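Local coordinates for protein nitrilotriacetate monooxygenase component B (Bacillus cereus ATCC 14579, PDB 3BPK) that probably binds FMN as a flavin reductase-like protein and is thought to serve as the reductase component of a two-component monooxygenase, at residues G44-I52 and L59-K67; K81-S89 and S121-V129. All blocks are in the same frame, centred on the assembly; numbering follows the deposited sequence.

Interaction 1 is the hairpin pairing of 44-52 with 59-67; interaction 2 lays 121-129, a loop ending in short strand 128-129, along strand 83-88. Their centres are about 14 Å apart, and both reach the same curled antiparallel sheet, to which 44-52, 59-67 and 83-88 belong. They meet in the interior, where Phe50 CZ lies 3.7 Å from Val86 CG1 and Ile60 CD1 lies 4.0 Å from Val86 CG2. Strand 83-88 thus has two differently used faces: Phe84, Val86 and Ile88 pack against residues of interaction 1, while Glu83, Val85 and His87 hold the loop. The centre of interaction 1 lies about 4 Å from that of the chain, and Asn51, Ser63 and Gln65 reach the second subunit.

Interaction 1 (G44-I52 and L59-K67); sequences GAPYSYFNI and LISVSVQRK
The carbonyl oxygen of Tyr49 accepts hydrogen bonds from the backbone N-H of Ser63 at 2.9 Å, in the carbonyl plane, and from a water that also bonds Ser61 OG. The next rung is the hydrogen-bonded pair Asn51-Ser61: Ser61 N reaches Asn51 O at 2.8 Å, and Asn51 N returns a bond to Ser61 O. Between these bonds the non-hydrogen-bonded pair Phe50-Val62 brings its CA atoms to 4.5 Å. Another water links Ser61 OG to Ile52 O, and a further one bridges Tyr49 N and Ser63 O.

Val62 fills the corner where the first strand kinks at Ser48 and Tyr49. Its CG1 presses on Tyr47 CB at 3.5 Å, while CG2 meets Phe50 CD1 at 3.9 Å. Val64 CG2 sits over one face of the Tyr47 ring, 4.2 Å from the centroid and offset toward the rim; the ring's hydroxyl bonds Thr74. With CG anti to its carbonyl carbon (chi1 -61°), Tyr49 swings its ring across the Gln65 side chain at about a right angle; the bent chain of Gln65 sets NE2 3.5 Å from Tyr49 CE2, amide and ring planes 63° apart. That NE2 and Ser63 OG bond Val53 O of the second subunit. Tyr49 centres an inverse gamma turn, which breaks the strand of this antiparallel beta hairpin in the flavin reductase-like fold, which in this family probably binds FMN.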
# COMPACT_ATOMS: atom_id res chain seq x y z
N GLY B 44 2.20 20.07 -1.59
CA GLY B 44 2.56 18.75 -2.16
C GLY B 44 3.47 18.05 -1.19
O GLY B 44 4.32 18.68 -0.51
N ALA B 45 3.30 16.73 -1.13
CA ALA B 45 4.18 15.89 -0.28
C ALA B 45 4.10 14.44 -0.71
O ALA B 45 3.10 14.03 -1.28
CB ALA B 45 3.79 16.02 1.17
N PRO B 46 5.18 13.67 -0.48
CA PRO B 46 5.20 12.26 -0.80
C PRO B 46 4.73 11.42 0.39
O PRO B 46 5.05 11.73 1.55
CB PRO B 46 6.70 11.99 -1.05
CG PRO B 46 7.39 12.98 -0.16
CD PRO B 46 6.51 14.17 -0.04
N TYR B 47 4.03 10.33 0.06
CA TYR B 47 3.50 9.37 1.05
C TYR B 47 3.71 7.96 0.54
O TYR B 47 3.15 7.61 -0.51
CB TYR B 47 1.98 9.59 1.25
CG TYR B 47 1.71 10.97 1.80
CD1 TYR B 47 1.87 11.23 3.18
CD2 TYR B 47 1.41 12.06 0.96
CE1 TYR B 47 1.68 12.50 3.71
CE2 TYR B 47 1.22 13.34 1.50
CZ TYR B 47 1.36 13.56 2.86
OH TYR B 47 1.21 14.84 3.37
N SER B 48 4.49 7.13 1.27
CA SER B 48 4.70 5.77 0.81
C SER B 48 3.67 4.77 1.35
O SER B 48 3.71 3.59 0.97
CB SER B 48 6.12 5.30 1.14
OG SER B 48 6.23 4.98 2.54
N TYR B 49 2.75 5.24 2.22
CA TYR B 49 1.71 4.32 2.73
C TYR B 49 0.53 4.43 1.77
O TYR B 49 -0.52 4.98 2.08
CB TYR B 49 1.28 4.62 4.17
CG TYR B 49 2.35 4.52 5.22
CD1 TYR B 49 3.69 4.19 4.94
CD2 TYR B 49 2.01 4.83 6.54
CE1 TYR B 49 4.65 4.18 5.95
CE2 TYR B 49 2.96 4.79 7.55
CZ TYR B 49 4.25 4.46 7.26
OH TYR B 49 5.22 4.41 8.26
N PHE B 50 0.75 3.88 0.58
CA PHE B 50 -0.08 4.12 -0.61
C PHE B 50 -0.38 2.78 -1.30
O PHE B 50 0.52 1.94 -1.50
CB PHE B 50 0.81 4.94 -1.57
CG PHE B 50 0.26 5.15 -2.97
CD1 PHE B 50 -1.08 5.48 -3.20
CD2 PHE B 50 1.16 5.13 -4.04
CE1 PHE B 50 -1.51 5.76 -4.52
CE2 PHE B 50 0.74 5.41 -5.33
CZ PHE B 50 -0.58 5.73 -5.57
N ASN B 51 -1.63 2.58 -1.69
CA ASN B 51 -1.90 1.42 -2.54
C ASN B 51 -3.26 1.54 -3.21
O ASN B 51 -4.00 2.52 -3.01
CB ASN B 51 -1.78 0.08 -1.78
CG ASN B 51 -1.15 -1.03 -2.62
OD1 ASN B 51 -1.54 -1.24 -3.76
ND2 ASN B 51 -0.13 -1.73 -2.08
N ILE B 52 -3.57 0.53 -4.02
CA ILE B 52 -4.90 0.41 -4.63
C ILE B 52 -5.89 -0.12 -3.58
O ILE B 52 -5.51 -0.92 -2.72
CB ILE B 52 -4.83 -0.59 -5.84
CG1 ILE B 52 -3.77 -0.17 -6.88
CG2 ILE B 52 -6.18 -0.73 -6.50
CD1 ILE B 52 -3.45 -1.27 -7.90
N LEU B 59 -10.50 3.03 -6.78
CA LEU B 59 -10.28 3.59 -5.44
C LEU B 59 -8.84 3.34 -5.02
O LEU B 59 -8.28 2.27 -5.31
CB LEU B 59 -11.20 2.95 -4.39
CG LEU B 59 -12.71 3.13 -4.57
CD1 LEU B 59 -13.49 2.35 -3.50
CD2 LEU B 59 -13.11 4.60 -4.56
N ILE B 60 -8.24 4.35 -4.38
CA ILE B 60 -6.85 4.27 -3.89
C ILE B 60 -6.82 4.73 -2.43
O ILE B 60 -7.78 5.37 -1.95
CB ILE B 60 -5.86 5.09 -4.75
CG1 ILE B 60 -6.20 6.58 -4.72
CG2 ILE B 60 -5.91 4.58 -6.21
CD1 ILE B 60 -5.72 7.33 -3.49
N SER B 61 -5.76 4.36 -1.73
CA SER B 61 -5.61 4.79 -0.32
C SER B 61 -4.27 5.44 -0.07
O SER B 61 -3.25 5.02 -0.64
CB SER B 61 -5.75 3.59 0.62
OG SER B 61 -4.82 2.56 0.29
N VAL B 62 -4.27 6.44 0.81
CA VAL B 62 -3.00 7.04 1.25
C VAL B 62 -3.17 7.30 2.74
O VAL B 62 -4.12 7.96 3.16
CB VAL B 62 -2.75 8.40 0.56
CG1 VAL B 62 -1.44 9.01 1.04
CG2 VAL B 62 -2.70 8.24 -0.95
N SER B 63 -2.28 6.72 3.55
CA SER B 63 -2.35 6.96 5.00
C SER B 63 -1.45 8.13 5.37
O SER B 63 -0.23 8.07 5.14
CB SER B 63 -2.01 5.70 5.78
OG SER B 63 -2.21 5.93 7.15
N VAL B 64 -2.05 9.20 5.88
CA VAL B 64 -1.32 10.44 6.19
C VAL B 64 -1.22 10.56 7.72
O VAL B 64 -2.25 10.58 8.41
CB VAL B 64 -2.05 11.68 5.61
CG1 VAL B 64 -1.29 12.99 5.95
CG2 VAL B 64 -2.17 11.52 4.08
N GLN B 65 -0.01 10.62 8.24
CA GLN B 65 0.15 10.62 9.72
C GLN B 65 -0.29 11.96 10.28
O GLN B 65 -0.15 13.00 9.62
CB GLN B 65 1.61 10.32 10.11
CG GLN B 65 2.12 8.96 9.57
CD GLN B 65 1.15 7.79 9.89
OE1 GLN B 65 0.85 7.50 11.08
NE2 GLN B 65 0.68 7.10 8.84
N ARG B 66 -0.77 11.95 11.53
CA ARG B 66 -1.10 13.18 12.25
C ARG B 66 0.14 13.63 13.02
O ARG B 66 1.12 12.88 13.12
CB ARG B 66 -2.27 12.95 13.20
CG ARG B 66 -3.59 12.69 12.49
CD ARG B 66 -4.72 13.12 13.34
NE ARG B 66 -6.00 12.83 12.75
CZ ARG B 66 -7.19 13.12 13.29
NH1 ARG B 66 -7.27 13.75 14.47
NH2 ARG B 66 -8.29 12.79 12.65
N LYS B 67 0.10 14.88 13.49
CA LYS B 67 1.14 15.37 14.39
C LYS B 67 0.49 15.66 15.73
O LYS B 67 -0.37 16.53 15.85
CB LYS B 67 1.87 16.59 13.82
CG LYS B 67 2.82 16.25 12.67
CD LYS B 67 4.02 17.19 12.62
CE LYS B 67 4.85 17.02 11.35
NZ LYS B 67 5.75 15.82 11.35
O HOH W 1 -2.62 2.98 1.78
O HOH W 2 2.64 7.65 3.89
O HOH W 3 -5.34 -0.21 0.01

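Interaction 2 (K81-S89 and S121-V129); sequences KGEFVVHIS and SEVISVPGV
Hydrogen bonds pin segment 121-129, a loop ending in the short strand 128-129, to strand 83-88 at two places. Near the start of strand 83-88, Glu83 OE1 accepts twice from Ser125: OG donates at 2.8 Å on the syn side of the carboxylate, and the backbone N at 2.9 Å comes from above the carboxylate plane. This double grip limits the rotation of the carboxylate, and the two donors would probably favour its charged form. Farther along, Val129 N gives its hydrogen to His87 NE2 at 2.9 Å, tilted 33° from the ring plane. His87 ND1 bonds Phe32 O of the adjoining strand, so both ring nitrogens are engaged and the imidazole bridges strand and loop. Within the loop, Ser121 OG donates to Val126 O at 2.6 Å, tying its two sides together.

Van der Waals contacts lie between these anchors. Glu83, extended beyond CG, runs antiparallel alongside Ile124, its CD 3.5 Å from Ile124 CB. With CG1 between its backbone N and carbonyl carbon (chi1 62°) and the chain extended beyond it (chi2 174°), Ile124 brings CD1 to Val85 CG2 at 3.8 Å. That same Val85 methyl packs on Val126 CG1 and nears Val126 O.

Ring contacts complete the far end. Val129 CG2 lies over a face of the His87 imidazole, 4.0 Å from its centroid in a CH-pi contact, while Gly128 CA meets the ring at its edge. The whole forms a connecting loop packed on the Glu83, Val85 and His87 face of strand 83-88, opposite Phe84, Val86 and Ile88, in the antiparallel sheet of the flavin reductase-like domain.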
# COMPACT_ATOMS: atom_id res chain seq x y z
N LYS B 81 -11.55 20.50 0.75
CA LYS B 81 -11.92 20.57 -0.69
C LYS B 81 -12.68 19.34 -1.20
O LYS B 81 -13.38 19.42 -2.22
CB LYS B 81 -10.72 20.76 -1.62
CG LYS B 81 -9.87 22.02 -1.43
CD LYS B 81 -10.58 23.25 -1.83
CE LYS B 81 -9.59 24.37 -2.12
NZ LYS B 81 -10.39 25.64 -2.29
N GLY B 82 -12.51 18.21 -0.52
CA GLY B 82 -13.01 16.92 -1.01
C GLY B 82 -12.30 16.42 -2.26
O GLY B 82 -12.83 15.57 -3.00
N GLU B 83 -11.09 16.93 -2.49
CA GLU B 83 -10.37 16.72 -3.78
C GLU B 83 -8.88 16.73 -3.51
O GLU B 83 -8.40 17.44 -2.61
CB GLU B 83 -10.65 17.91 -4.75
CG GLU B 83 -12.13 18.02 -5.15
CD GLU B 83 -12.39 19.25 -6.00
OE1 GLU B 83 -11.51 20.12 -6.04
OE2 GLU B 83 -13.48 19.30 -6.61
N PHE B 84 -8.14 15.97 -4.31
CA PHE B 84 -6.67 15.99 -4.26
C PHE B 84 -6.15 15.27 -5.49
O PHE B 84 -6.92 14.54 -6.14
CB PHE B 84 -6.12 15.36 -2.95
CG PHE B 84 -6.61 13.94 -2.66
CD1 PHE B 84 -5.80 12.83 -2.97
CD2 PHE B 84 -7.87 13.70 -2.07
CE1 PHE B 84 -6.23 11.52 -2.68
CE2 PHE B 84 -8.29 12.39 -1.77
CZ PHE B 84 -7.48 11.32 -2.08
N VAL B 85 -4.88 15.49 -5.83
CA VAL B 85 -4.33 14.76 -6.99
C VAL B 85 -3.23 13.81 -6.50
O VAL B 85 -2.34 14.22 -5.73
CB VAL B 85 -3.74 15.74 -8.05
CG1 VAL B 85 -3.18 14.98 -9.29
CG2 VAL B 85 -4.82 16.75 -8.54
N VAL B 86 -3.26 12.58 -7.01
CA VAL B 86 -2.24 11.58 -6.67
C VAL B 86 -1.37 11.36 -7.91
O VAL B 86 -1.89 10.98 -8.97
CB VAL B 86 -2.87 10.25 -6.23
CG1 VAL B 86 -1.74 9.21 -6.00
CG2 VAL B 86 -3.69 10.47 -4.96
N HIS B 87 -0.06 11.59 -7.77
CA HIS B 87 0.86 11.41 -8.87
C HIS B 87 1.72 10.18 -8.60
O HIS B 87 2.13 9.94 -7.45
CB HIS B 87 1.82 12.61 -9.01
CG HIS B 87 1.12 13.92 -9.13
ND1 HIS B 87 0.57 14.57 -8.04
CD2 HIS B 87 0.91 14.74 -10.21
CE1 HIS B 87 0.04 15.73 -8.44
NE2 HIS B 87 0.22 15.84 -9.76
N ILE B 88 2.00 9.43 -9.65
CA ILE B 88 2.99 8.35 -9.54
C ILE B 88 4.39 8.99 -9.51
O ILE B 88 4.72 9.89 -10.30
CB ILE B 88 2.90 7.40 -10.76
CG1 ILE B 88 1.50 6.76 -10.81
CG2 ILE B 88 4.01 6.34 -10.73
CD1 ILE B 88 1.08 6.06 -9.52
N SER B 89 5.20 8.53 -8.56
CA SER B 89 6.59 9.02 -8.41
C SER B 89 7.52 8.19 -9.26
O SER B 89 7.49 6.96 -9.25
CB SER B 89 7.04 8.93 -6.93
OG SER B 89 6.18 9.68 -6.10
N SER B 121 -6.48 20.78 -13.21
CA SER B 121 -7.23 19.54 -13.36
C SER B 121 -8.52 19.78 -14.15
O SER B 121 -9.01 20.94 -14.21
CB SER B 121 -7.59 18.99 -11.97
OG SER B 121 -6.42 18.46 -11.36
N GLU B 122 -9.06 18.71 -14.75
CA GLU B 122 -10.23 18.79 -15.64
C GLU B 122 -11.56 18.69 -14.87
O GLU B 122 -12.53 19.42 -15.19
CB GLU B 122 -10.17 17.64 -16.66
CG GLU B 122 -9.03 17.77 -17.66
CD GLU B 122 -8.88 16.55 -18.58
OE1 GLU B 122 -9.79 15.71 -18.60
OE2 GLU B 122 -7.89 16.47 -19.30
N VAL B 123 -11.60 17.82 -13.84
CA VAL B 123 -12.84 17.53 -13.11
C VAL B 123 -12.81 18.23 -11.77
O VAL B 123 -13.78 18.88 -11.37
CB VAL B 123 -13.04 15.98 -12.90
CG1 VAL B 123 -14.29 15.70 -12.09
CG2 VAL B 123 -13.07 15.24 -14.23
N ILE B 124 -11.69 18.13 -11.07
CA ILE B 124 -11.58 18.75 -9.74
C ILE B 124 -10.88 20.09 -9.86
O ILE B 124 -10.37 20.43 -10.93
CB ILE B 124 -10.81 17.80 -8.75
CG1 ILE B 124 -9.37 17.52 -9.22
CG2 ILE B 124 -11.58 16.49 -8.57
CD1 ILE B 124 -8.57 16.71 -8.18
N SER B 125 -10.87 20.82 -8.73
CA SER B 125 -10.35 22.19 -8.60
C SER B 125 -8.96 22.27 -7.94
O SER B 125 -8.49 23.36 -7.56
CB SER B 125 -11.33 23.04 -7.76
OG SER B 125 -11.10 22.84 -6.38
N VAL B 126 -8.32 21.12 -7.76
CA VAL B 126 -6.96 21.07 -7.24
C VAL B 126 -6.00 20.75 -8.39
O VAL B 126 -6.17 19.72 -9.07
CB VAL B 126 -6.86 19.94 -6.19
CG1 VAL B 126 -5.40 19.71 -5.80
CG2 VAL B 126 -7.73 20.25 -4.99
N PRO B 127 -5.02 21.62 -8.63
CA PRO B 127 -4.03 21.34 -9.68
C PRO B 127 -3.11 20.17 -9.31
O PRO B 127 -2.92 19.88 -8.11
CB PRO B 127 -3.16 22.59 -9.71
CG PRO B 127 -3.92 23.63 -9.00
CD PRO B 127 -4.80 22.95 -8.00
N GLY B 128 -2.53 19.55 -10.33
CA GLY B 128 -1.41 18.63 -10.14
C GLY B 128 -0.12 19.30 -10.60
O GLY B 128 -0.04 20.55 -10.70
N VAL B 129 0.88 18.47 -10.85
CA VAL B 129 2.14 18.95 -11.42
C VAL B 129 2.39 18.33 -12.80
O VAL B 129 2.14 17.14 -13.02
CB VAL B 129 3.35 18.74 -10.48
CG1 VAL B 129 3.13 19.50 -9.16
CG2 VAL B 129 3.65 17.24 -10.21